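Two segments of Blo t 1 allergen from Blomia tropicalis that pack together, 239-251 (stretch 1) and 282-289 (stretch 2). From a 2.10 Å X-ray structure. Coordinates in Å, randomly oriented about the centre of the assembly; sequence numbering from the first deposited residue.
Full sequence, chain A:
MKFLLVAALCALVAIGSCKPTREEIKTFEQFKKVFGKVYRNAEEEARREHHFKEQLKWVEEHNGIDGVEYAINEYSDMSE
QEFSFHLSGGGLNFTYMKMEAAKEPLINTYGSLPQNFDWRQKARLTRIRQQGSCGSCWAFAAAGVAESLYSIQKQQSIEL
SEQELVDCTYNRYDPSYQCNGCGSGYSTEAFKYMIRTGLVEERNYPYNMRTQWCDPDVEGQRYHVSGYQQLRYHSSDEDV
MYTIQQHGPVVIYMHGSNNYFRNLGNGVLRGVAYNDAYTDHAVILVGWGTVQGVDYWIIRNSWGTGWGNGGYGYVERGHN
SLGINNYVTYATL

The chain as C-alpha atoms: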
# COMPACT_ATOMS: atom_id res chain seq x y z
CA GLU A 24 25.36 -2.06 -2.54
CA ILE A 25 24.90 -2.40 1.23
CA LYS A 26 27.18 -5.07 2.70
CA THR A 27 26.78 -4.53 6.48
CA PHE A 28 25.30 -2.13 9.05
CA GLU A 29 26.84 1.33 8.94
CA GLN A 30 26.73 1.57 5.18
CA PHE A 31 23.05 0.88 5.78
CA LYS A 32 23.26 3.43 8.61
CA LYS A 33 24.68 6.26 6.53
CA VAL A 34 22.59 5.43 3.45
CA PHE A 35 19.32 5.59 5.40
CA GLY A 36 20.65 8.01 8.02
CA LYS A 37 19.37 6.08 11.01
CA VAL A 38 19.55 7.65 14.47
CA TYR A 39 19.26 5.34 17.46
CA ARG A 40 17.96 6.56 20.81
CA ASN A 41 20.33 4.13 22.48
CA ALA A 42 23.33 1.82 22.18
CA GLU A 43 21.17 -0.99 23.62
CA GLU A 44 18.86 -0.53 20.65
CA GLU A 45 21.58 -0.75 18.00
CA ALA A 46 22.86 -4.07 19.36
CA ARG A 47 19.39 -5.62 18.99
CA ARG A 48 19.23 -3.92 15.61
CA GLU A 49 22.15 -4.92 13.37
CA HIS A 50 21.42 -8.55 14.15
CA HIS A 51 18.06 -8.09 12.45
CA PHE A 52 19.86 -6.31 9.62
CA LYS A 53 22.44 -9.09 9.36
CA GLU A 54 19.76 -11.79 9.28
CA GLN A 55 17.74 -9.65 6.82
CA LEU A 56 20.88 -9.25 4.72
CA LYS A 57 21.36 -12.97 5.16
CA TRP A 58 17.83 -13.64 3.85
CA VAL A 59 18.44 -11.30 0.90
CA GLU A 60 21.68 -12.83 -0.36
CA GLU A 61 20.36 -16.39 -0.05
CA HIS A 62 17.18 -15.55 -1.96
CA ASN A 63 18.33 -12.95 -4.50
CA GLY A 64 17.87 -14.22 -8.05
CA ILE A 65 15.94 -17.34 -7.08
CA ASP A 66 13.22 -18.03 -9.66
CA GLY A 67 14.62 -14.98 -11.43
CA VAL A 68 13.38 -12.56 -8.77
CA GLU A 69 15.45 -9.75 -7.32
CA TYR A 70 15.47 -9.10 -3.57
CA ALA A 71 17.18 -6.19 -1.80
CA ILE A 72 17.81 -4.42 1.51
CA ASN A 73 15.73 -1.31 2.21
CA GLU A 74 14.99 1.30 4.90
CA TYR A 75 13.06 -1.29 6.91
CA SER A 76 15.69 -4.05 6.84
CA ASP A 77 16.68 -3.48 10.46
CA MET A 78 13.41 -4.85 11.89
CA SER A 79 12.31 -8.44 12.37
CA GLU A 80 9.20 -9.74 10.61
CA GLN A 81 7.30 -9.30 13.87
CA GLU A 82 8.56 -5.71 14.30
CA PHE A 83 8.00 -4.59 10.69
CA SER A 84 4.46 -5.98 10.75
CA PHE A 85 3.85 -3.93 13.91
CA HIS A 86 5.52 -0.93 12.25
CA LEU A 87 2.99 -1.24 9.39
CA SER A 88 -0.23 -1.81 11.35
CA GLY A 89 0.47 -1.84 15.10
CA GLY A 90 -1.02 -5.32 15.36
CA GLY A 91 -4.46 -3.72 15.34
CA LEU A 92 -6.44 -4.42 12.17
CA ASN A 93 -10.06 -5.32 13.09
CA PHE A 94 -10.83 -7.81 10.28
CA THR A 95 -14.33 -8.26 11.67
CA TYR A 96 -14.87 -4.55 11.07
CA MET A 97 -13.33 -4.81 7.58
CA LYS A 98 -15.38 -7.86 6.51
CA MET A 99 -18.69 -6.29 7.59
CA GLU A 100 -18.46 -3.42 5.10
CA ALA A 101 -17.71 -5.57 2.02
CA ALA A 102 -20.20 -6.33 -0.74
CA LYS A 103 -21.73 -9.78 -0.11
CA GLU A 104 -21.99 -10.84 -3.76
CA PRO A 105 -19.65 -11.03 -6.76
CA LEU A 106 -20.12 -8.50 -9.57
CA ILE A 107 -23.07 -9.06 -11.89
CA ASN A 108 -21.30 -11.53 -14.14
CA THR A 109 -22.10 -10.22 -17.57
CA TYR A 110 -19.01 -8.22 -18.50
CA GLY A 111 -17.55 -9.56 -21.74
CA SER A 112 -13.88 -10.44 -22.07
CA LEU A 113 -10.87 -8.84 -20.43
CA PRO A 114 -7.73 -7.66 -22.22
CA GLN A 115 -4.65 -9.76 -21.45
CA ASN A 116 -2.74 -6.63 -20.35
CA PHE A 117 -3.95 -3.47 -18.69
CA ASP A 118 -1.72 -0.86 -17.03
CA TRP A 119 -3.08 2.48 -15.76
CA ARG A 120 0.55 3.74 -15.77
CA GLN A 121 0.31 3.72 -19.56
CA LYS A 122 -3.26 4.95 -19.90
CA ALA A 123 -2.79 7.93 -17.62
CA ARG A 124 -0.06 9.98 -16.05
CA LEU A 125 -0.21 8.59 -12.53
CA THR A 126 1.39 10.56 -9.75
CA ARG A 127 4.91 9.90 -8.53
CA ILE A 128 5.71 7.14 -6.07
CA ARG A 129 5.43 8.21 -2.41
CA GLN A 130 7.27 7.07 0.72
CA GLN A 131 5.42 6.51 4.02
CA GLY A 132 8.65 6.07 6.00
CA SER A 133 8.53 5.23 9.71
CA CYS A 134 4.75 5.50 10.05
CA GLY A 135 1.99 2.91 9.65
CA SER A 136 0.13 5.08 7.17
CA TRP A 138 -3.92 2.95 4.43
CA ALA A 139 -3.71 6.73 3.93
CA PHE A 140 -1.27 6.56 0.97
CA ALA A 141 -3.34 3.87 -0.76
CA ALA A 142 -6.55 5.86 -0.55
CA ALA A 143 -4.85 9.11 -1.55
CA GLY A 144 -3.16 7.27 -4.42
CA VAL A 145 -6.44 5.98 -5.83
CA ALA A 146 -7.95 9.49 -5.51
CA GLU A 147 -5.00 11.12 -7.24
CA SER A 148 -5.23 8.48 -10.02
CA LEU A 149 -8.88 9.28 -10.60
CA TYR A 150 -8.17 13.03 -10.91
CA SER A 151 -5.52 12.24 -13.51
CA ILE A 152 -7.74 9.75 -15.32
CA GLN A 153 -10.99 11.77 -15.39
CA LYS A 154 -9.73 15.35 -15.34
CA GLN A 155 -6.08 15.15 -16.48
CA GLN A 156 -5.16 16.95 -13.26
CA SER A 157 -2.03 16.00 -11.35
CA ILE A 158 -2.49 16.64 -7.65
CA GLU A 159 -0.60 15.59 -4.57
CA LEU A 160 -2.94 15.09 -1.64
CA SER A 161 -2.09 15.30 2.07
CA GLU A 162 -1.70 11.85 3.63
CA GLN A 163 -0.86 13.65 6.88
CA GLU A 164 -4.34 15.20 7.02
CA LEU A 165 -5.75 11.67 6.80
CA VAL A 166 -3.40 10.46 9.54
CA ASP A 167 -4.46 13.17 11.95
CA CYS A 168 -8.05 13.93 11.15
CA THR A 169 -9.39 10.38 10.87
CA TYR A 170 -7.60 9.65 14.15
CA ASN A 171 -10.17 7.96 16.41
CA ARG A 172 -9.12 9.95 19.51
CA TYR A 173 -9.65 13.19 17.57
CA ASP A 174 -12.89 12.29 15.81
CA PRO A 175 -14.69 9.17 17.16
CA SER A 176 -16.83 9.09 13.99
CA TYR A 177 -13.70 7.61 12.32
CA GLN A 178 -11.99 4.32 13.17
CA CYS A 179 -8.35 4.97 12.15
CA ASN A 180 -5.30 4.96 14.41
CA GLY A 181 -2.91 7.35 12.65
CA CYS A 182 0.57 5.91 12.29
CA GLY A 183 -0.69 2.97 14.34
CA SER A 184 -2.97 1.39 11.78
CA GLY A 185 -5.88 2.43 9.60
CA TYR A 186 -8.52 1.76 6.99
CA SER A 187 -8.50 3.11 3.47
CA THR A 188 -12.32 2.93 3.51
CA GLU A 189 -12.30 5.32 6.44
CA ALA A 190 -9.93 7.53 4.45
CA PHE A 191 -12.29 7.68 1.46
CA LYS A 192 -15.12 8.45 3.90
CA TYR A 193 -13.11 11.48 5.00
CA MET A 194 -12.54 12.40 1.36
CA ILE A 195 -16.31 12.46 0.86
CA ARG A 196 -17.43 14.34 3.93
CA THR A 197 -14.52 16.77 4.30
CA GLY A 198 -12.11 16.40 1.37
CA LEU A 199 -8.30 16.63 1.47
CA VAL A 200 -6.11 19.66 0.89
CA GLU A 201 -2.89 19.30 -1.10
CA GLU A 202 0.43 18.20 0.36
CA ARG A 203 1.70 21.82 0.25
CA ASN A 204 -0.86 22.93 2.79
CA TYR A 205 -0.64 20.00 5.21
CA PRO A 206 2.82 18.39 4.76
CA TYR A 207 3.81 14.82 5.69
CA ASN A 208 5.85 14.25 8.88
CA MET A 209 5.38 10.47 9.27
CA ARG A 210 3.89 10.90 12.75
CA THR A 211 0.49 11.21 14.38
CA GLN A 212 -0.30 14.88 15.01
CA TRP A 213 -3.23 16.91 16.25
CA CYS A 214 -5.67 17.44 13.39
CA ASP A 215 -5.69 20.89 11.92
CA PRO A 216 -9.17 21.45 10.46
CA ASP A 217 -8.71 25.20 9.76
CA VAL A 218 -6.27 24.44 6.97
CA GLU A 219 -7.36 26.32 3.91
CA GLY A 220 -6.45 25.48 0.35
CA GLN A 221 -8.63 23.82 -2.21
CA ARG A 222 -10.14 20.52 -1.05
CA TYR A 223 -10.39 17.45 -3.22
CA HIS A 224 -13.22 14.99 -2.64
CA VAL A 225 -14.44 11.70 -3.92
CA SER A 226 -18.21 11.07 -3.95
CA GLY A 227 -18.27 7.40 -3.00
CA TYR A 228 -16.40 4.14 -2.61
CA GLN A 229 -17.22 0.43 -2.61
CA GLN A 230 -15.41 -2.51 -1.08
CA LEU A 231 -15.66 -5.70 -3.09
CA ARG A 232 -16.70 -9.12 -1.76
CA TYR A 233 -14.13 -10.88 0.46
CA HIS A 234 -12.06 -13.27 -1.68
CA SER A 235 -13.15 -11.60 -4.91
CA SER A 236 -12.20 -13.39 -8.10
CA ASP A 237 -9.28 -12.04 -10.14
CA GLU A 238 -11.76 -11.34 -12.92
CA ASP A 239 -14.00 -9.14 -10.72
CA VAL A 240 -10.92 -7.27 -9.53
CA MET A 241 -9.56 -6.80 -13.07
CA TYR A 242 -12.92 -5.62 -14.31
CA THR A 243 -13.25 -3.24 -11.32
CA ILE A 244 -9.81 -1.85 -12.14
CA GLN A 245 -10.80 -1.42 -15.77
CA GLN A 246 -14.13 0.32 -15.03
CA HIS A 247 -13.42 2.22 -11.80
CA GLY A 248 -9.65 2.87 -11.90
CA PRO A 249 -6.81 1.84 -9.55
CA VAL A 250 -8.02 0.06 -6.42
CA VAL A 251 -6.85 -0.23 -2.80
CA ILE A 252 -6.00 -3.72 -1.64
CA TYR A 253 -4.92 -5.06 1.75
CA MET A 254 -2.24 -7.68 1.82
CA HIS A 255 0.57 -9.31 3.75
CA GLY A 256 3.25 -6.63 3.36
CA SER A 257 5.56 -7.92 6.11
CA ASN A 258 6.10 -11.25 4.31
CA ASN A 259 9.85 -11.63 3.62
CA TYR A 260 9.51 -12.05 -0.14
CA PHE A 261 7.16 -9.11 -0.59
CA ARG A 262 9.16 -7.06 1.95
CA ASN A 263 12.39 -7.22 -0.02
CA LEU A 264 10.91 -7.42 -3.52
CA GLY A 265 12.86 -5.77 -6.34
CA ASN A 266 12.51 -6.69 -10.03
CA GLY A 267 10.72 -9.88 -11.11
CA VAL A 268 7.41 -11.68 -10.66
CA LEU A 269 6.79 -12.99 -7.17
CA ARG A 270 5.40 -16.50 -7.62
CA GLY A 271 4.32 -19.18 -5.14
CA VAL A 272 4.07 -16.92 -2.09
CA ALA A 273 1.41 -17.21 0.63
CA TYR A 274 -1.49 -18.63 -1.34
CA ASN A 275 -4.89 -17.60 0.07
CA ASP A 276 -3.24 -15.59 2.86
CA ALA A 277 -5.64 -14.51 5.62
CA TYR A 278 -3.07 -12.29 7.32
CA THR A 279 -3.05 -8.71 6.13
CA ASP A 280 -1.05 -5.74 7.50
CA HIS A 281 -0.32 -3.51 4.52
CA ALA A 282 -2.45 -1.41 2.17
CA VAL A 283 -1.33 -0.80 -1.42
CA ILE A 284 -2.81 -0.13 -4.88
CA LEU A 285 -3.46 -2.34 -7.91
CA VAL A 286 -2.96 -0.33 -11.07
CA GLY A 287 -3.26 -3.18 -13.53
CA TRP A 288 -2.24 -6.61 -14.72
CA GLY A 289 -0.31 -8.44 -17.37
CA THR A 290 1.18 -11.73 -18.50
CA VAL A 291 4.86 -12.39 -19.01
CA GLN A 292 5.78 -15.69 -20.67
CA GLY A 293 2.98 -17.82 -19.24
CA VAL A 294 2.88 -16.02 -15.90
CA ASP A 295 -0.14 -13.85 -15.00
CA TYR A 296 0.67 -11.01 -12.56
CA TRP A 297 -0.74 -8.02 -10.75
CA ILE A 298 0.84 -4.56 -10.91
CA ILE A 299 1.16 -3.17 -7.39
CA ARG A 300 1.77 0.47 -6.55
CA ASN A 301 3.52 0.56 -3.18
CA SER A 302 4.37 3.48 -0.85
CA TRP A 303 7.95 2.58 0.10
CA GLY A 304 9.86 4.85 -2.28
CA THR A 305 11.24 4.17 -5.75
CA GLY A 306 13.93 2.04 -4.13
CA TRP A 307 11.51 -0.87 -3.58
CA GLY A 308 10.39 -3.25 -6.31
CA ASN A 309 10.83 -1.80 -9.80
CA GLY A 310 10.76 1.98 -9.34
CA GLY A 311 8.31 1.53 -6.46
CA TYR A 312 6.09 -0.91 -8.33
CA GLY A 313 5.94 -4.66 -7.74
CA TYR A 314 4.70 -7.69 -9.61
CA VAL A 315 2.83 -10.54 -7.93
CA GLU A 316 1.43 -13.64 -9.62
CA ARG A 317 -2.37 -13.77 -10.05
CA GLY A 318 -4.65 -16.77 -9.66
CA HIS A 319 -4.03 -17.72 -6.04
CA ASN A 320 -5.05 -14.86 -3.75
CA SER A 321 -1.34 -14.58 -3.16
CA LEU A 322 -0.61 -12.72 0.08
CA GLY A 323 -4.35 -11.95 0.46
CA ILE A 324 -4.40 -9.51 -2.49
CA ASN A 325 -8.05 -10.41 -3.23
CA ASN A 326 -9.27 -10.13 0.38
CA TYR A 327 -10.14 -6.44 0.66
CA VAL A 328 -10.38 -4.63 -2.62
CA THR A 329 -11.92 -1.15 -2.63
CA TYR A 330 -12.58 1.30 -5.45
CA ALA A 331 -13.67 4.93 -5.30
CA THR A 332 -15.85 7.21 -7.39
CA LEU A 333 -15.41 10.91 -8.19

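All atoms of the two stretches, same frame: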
# COMPACT_ATOMS: atom_id res chain seq x y z
N ASP A 239 -13.27 -10.27 -11.30
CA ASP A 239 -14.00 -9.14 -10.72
C ASP A 239 -13.05 -7.97 -10.47
O ASP A 239 -13.33 -6.82 -10.82
CB ASP A 239 -14.70 -9.53 -9.40
CG ASP A 239 -15.99 -10.29 -9.63
OD1 ASP A 239 -16.26 -10.60 -10.79
OD2 ASP A 239 -16.72 -10.60 -8.65
N VAL A 240 -11.90 -8.29 -9.87
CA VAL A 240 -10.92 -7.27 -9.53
C VAL A 240 -10.42 -6.58 -10.78
O VAL A 240 -10.42 -5.36 -10.84
CB VAL A 240 -9.75 -7.85 -8.73
CG1 VAL A 240 -8.70 -6.78 -8.51
CG2 VAL A 240 -10.25 -8.37 -7.39
N MET A 241 -10.04 -7.36 -11.80
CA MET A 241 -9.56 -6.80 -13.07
C MET A 241 -10.62 -5.93 -13.74
O MET A 241 -10.33 -4.84 -14.24
CB MET A 241 -9.14 -7.91 -14.06
CG MET A 241 -7.95 -8.76 -13.61
SD MET A 241 -7.89 -10.41 -14.39
CE MET A 241 -7.48 -9.97 -16.05
N TYR A 242 -11.84 -6.44 -13.78
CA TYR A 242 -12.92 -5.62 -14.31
C TYR A 242 -13.15 -4.32 -13.51
O TYR A 242 -13.39 -3.25 -14.10
CB TYR A 242 -14.21 -6.42 -14.35
CG TYR A 242 -15.20 -5.71 -15.20
CD1 TYR A 242 -15.05 -5.66 -16.58
CD2 TYR A 242 -16.24 -5.00 -14.62
CE1 TYR A 242 -15.94 -4.96 -17.37
CE2 TYR A 242 -17.14 -4.31 -15.39
CZ TYR A 242 -16.99 -4.30 -16.76
OH TYR A 242 -17.90 -3.61 -17.53
N THR A 243 -13.12 -4.42 -12.19
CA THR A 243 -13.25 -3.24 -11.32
C THR A 243 -12.16 -2.22 -11.64
O THR A 243 -12.43 -1.03 -11.77
CB THR A 243 -13.21 -3.64 -9.84
OG1 THR A 243 -14.33 -4.49 -9.56
CG2 THR A 243 -13.21 -2.39 -8.91
N ILE A 244 -10.94 -2.71 -11.81
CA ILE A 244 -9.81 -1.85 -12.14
C ILE A 244 -10.03 -1.18 -13.49
O ILE A 244 -9.77 0.01 -13.64
CB ILE A 244 -8.50 -2.64 -12.15
CG1 ILE A 244 -8.10 -2.99 -10.71
CG2 ILE A 244 -7.39 -1.86 -12.87
CD1 ILE A 244 -7.00 -4.06 -10.63
N GLN A 245 -10.51 -1.96 -14.45
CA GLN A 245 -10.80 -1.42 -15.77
C GLN A 245 -11.90 -0.34 -15.74
O GLN A 245 -11.76 0.69 -16.40
CB GLN A 245 -11.20 -2.54 -16.73
CG GLN A 245 -11.37 -2.04 -18.17
CD GLN A 245 -11.74 -3.14 -19.18
OE1 GLN A 245 -11.21 -3.18 -20.28
NE2 GLN A 245 -12.68 -4.00 -18.81
N GLN A 246 -12.98 -0.59 -15.01
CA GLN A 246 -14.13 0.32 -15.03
C GLN A 246 -14.10 1.42 -13.96
O GLN A 246 -14.73 2.47 -14.13
CB GLN A 246 -15.44 -0.45 -14.89
CG GLN A 246 -15.85 -1.28 -16.11
CD GLN A 246 -15.30 -0.76 -17.45
OE1 GLN A 246 -14.55 -1.46 -18.13
NE2 GLN A 246 -15.70 0.46 -17.84
N HIS A 247 -13.41 1.20 -12.85
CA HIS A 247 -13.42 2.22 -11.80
C HIS A 247 -12.04 2.81 -11.47
O HIS A 247 -11.95 3.68 -10.61
CB HIS A 247 -14.07 1.65 -10.53
CG HIS A 247 -15.47 1.17 -10.76
ND1 HIS A 247 -16.53 2.03 -10.91
CD2 HIS A 247 -15.97 -0.08 -10.92
CE1 HIS A 247 -17.64 1.33 -11.12
NE2 HIS A 247 -17.33 0.05 -11.13
N GLY A 248 -10.99 2.36 -12.16
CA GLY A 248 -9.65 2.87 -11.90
C GLY A 248 -8.85 2.04 -10.90
O GLY A 248 -9.28 0.96 -10.49
N PRO A 249 -7.65 2.53 -10.54
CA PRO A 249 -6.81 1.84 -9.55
C PRO A 249 -7.57 1.60 -8.25
O PRO A 249 -8.42 2.42 -7.87
CB PRO A 249 -5.65 2.81 -9.35
CG PRO A 249 -5.50 3.45 -10.72
CD PRO A 249 -6.93 3.63 -11.20
N VAL A 250 -7.29 0.46 -7.61
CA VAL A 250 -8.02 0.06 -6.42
C VAL A 250 -7.07 -0.16 -5.24
O VAL A 250 -5.91 -0.53 -5.43
CB VAL A 250 -8.83 -1.23 -6.68
CG1 VAL A 250 -9.85 -0.99 -7.81
CG2 VAL A 250 -7.91 -2.39 -7.03
N VAL A 251 -7.56 0.11 -4.03
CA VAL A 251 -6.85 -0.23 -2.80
C VAL A 251 -7.02 -1.71 -2.54
O VAL A 251 -8.12 -2.25 -2.70
CB VAL A 251 -7.39 0.55 -1.57
CG1 VAL A 251 -6.66 0.11 -0.29
CG2 VAL A 251 -7.26 2.04 -1.78
N ALA A 282 -1.58 -1.88 3.26
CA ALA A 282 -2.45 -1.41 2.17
C ALA A 282 -1.62 -0.90 1.00
O ALA A 282 -0.68 -0.16 1.20
CB ALA A 282 -3.37 -0.31 2.66
N VAL A 283 -1.99 -1.31 -0.21
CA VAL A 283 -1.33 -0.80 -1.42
C VAL A 283 -2.38 -0.64 -2.52
O VAL A 283 -3.57 -0.77 -2.25
CB VAL A 283 -0.20 -1.73 -1.91
CG1 VAL A 283 0.94 -1.78 -0.90
CG2 VAL A 283 -0.75 -3.14 -2.20
N ILE A 284 -1.93 -0.39 -3.75
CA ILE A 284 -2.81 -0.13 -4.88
C ILE A 284 -2.53 -1.07 -6.05
O ILE A 284 -1.37 -1.27 -6.42
CB ILE A 284 -2.65 1.35 -5.37
CG1 ILE A 284 -3.04 2.33 -4.25
CG2 ILE A 284 -3.46 1.62 -6.63
CD1 ILE A 284 -2.59 3.77 -4.54
N LEU A 285 -3.58 -1.65 -6.63
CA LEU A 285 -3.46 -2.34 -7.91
C LEU A 285 -3.71 -1.34 -9.02
O LEU A 285 -4.72 -0.65 -9.01
CB LEU A 285 -4.45 -3.50 -8.02
CG LEU A 285 -4.31 -4.71 -7.09
CD1 LEU A 285 -5.45 -5.70 -7.33
CD2 LEU A 285 -2.95 -5.36 -7.32
N VAL A 286 -2.79 -1.25 -9.96
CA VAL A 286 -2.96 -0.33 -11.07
C VAL A 286 -3.11 -1.07 -12.38
O VAL A 286 -3.25 -0.45 -13.43
CB VAL A 286 -1.79 0.67 -11.19
CG1 VAL A 286 -1.69 1.56 -9.94
CG2 VAL A 286 -0.50 -0.06 -11.48
N GLY A 287 -3.07 -2.39 -12.33
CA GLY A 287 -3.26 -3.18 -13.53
C GLY A 287 -2.77 -4.62 -13.46
O GLY A 287 -2.50 -5.17 -12.39
N TRP A 288 -2.65 -5.23 -14.63
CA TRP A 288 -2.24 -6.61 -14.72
C TRP A 288 -1.63 -6.89 -16.06
O TRP A 288 -1.78 -6.10 -17.00
CB TRP A 288 -3.42 -7.54 -14.49
CG TRP A 288 -4.41 -7.50 -15.62
CD1 TRP A 288 -4.38 -8.26 -16.76
CD2 TRP A 288 -5.56 -6.66 -15.73
NE1 TRP A 288 -5.45 -7.95 -17.57
CE2 TRP A 288 -6.19 -6.98 -16.96
CE3 TRP A 288 -6.13 -5.68 -14.91
CZ2 TRP A 288 -7.37 -6.35 -17.37
CZ3 TRP A 288 -7.29 -5.06 -15.33
CH2 TRP A 288 -7.89 -5.40 -16.56
N GLY A 289 -0.95 -8.03 -16.15
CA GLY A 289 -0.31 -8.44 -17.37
C GLY A 289 0.09 -9.89 -17.30
O GLY A 289 -0.14 -10.56 -16.29

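Stretch 2 (282-289) is part of a longer β-strand that meets stretch 1 in two ways: residues 284 and 285 pair with the first two residues, 250-251, of a strand that continues beyond the stretch, and L285 to W288 approach helix 239-247, whose axis passes 8.7 Å away at 111° between N-to-C directions. Together the contacts bury 590 Å², both sides summed. At the start of the stretch, A282 CB approaches V251 CG1 at 4.4 Å. V283 turns its side chain away and contributes backbone instead: its carbonyl O accepts a CA-H...O contact from V251 CA at 3.4 Å. I284 and V251 form an antiparallel non-hydrogen-bonded pair, with CA atoms 4.5 Å apart and side chains on the same face; I284 CG2 also packs on P249 CB at 3.7 Å, and I284 CA lies 3.2 Å from V250 O. L285 is the hydrogen-bonded partner of V250. Its N donates to V250 O (2.9 Å) and its O accepts from V250 N (3.1 Å), closing a two-bond ring, while L285 O also receives P249 CA at 3.3 Å. On the opposite face from I284, the L285 side chain fills the space between strand and helix: L285 CB touches V250 CG2 (3.8 Å) and I244 CD1 (3.7 Å), and L285 CD1 meets V240 CG1 (3.6 Å). V286 points away, yet V286 CG1 stays 4.2 Å from P249 CB. At G287 the backbone angles call for glycine, and I244 CG2 sits 4.4 Å from G287 N. W288 turns toward the helix and has the largest covered area, 106 Å². M241 CE lies over one face, 3.4 Å from the centroid of the W288 five-membered ring, a CH-π contact between a polarized methyl and the π cloud. I244 CG2 reaches the ring edge at W288 CZ3 (4.0 Å). G289 makes no contact with stretch 1.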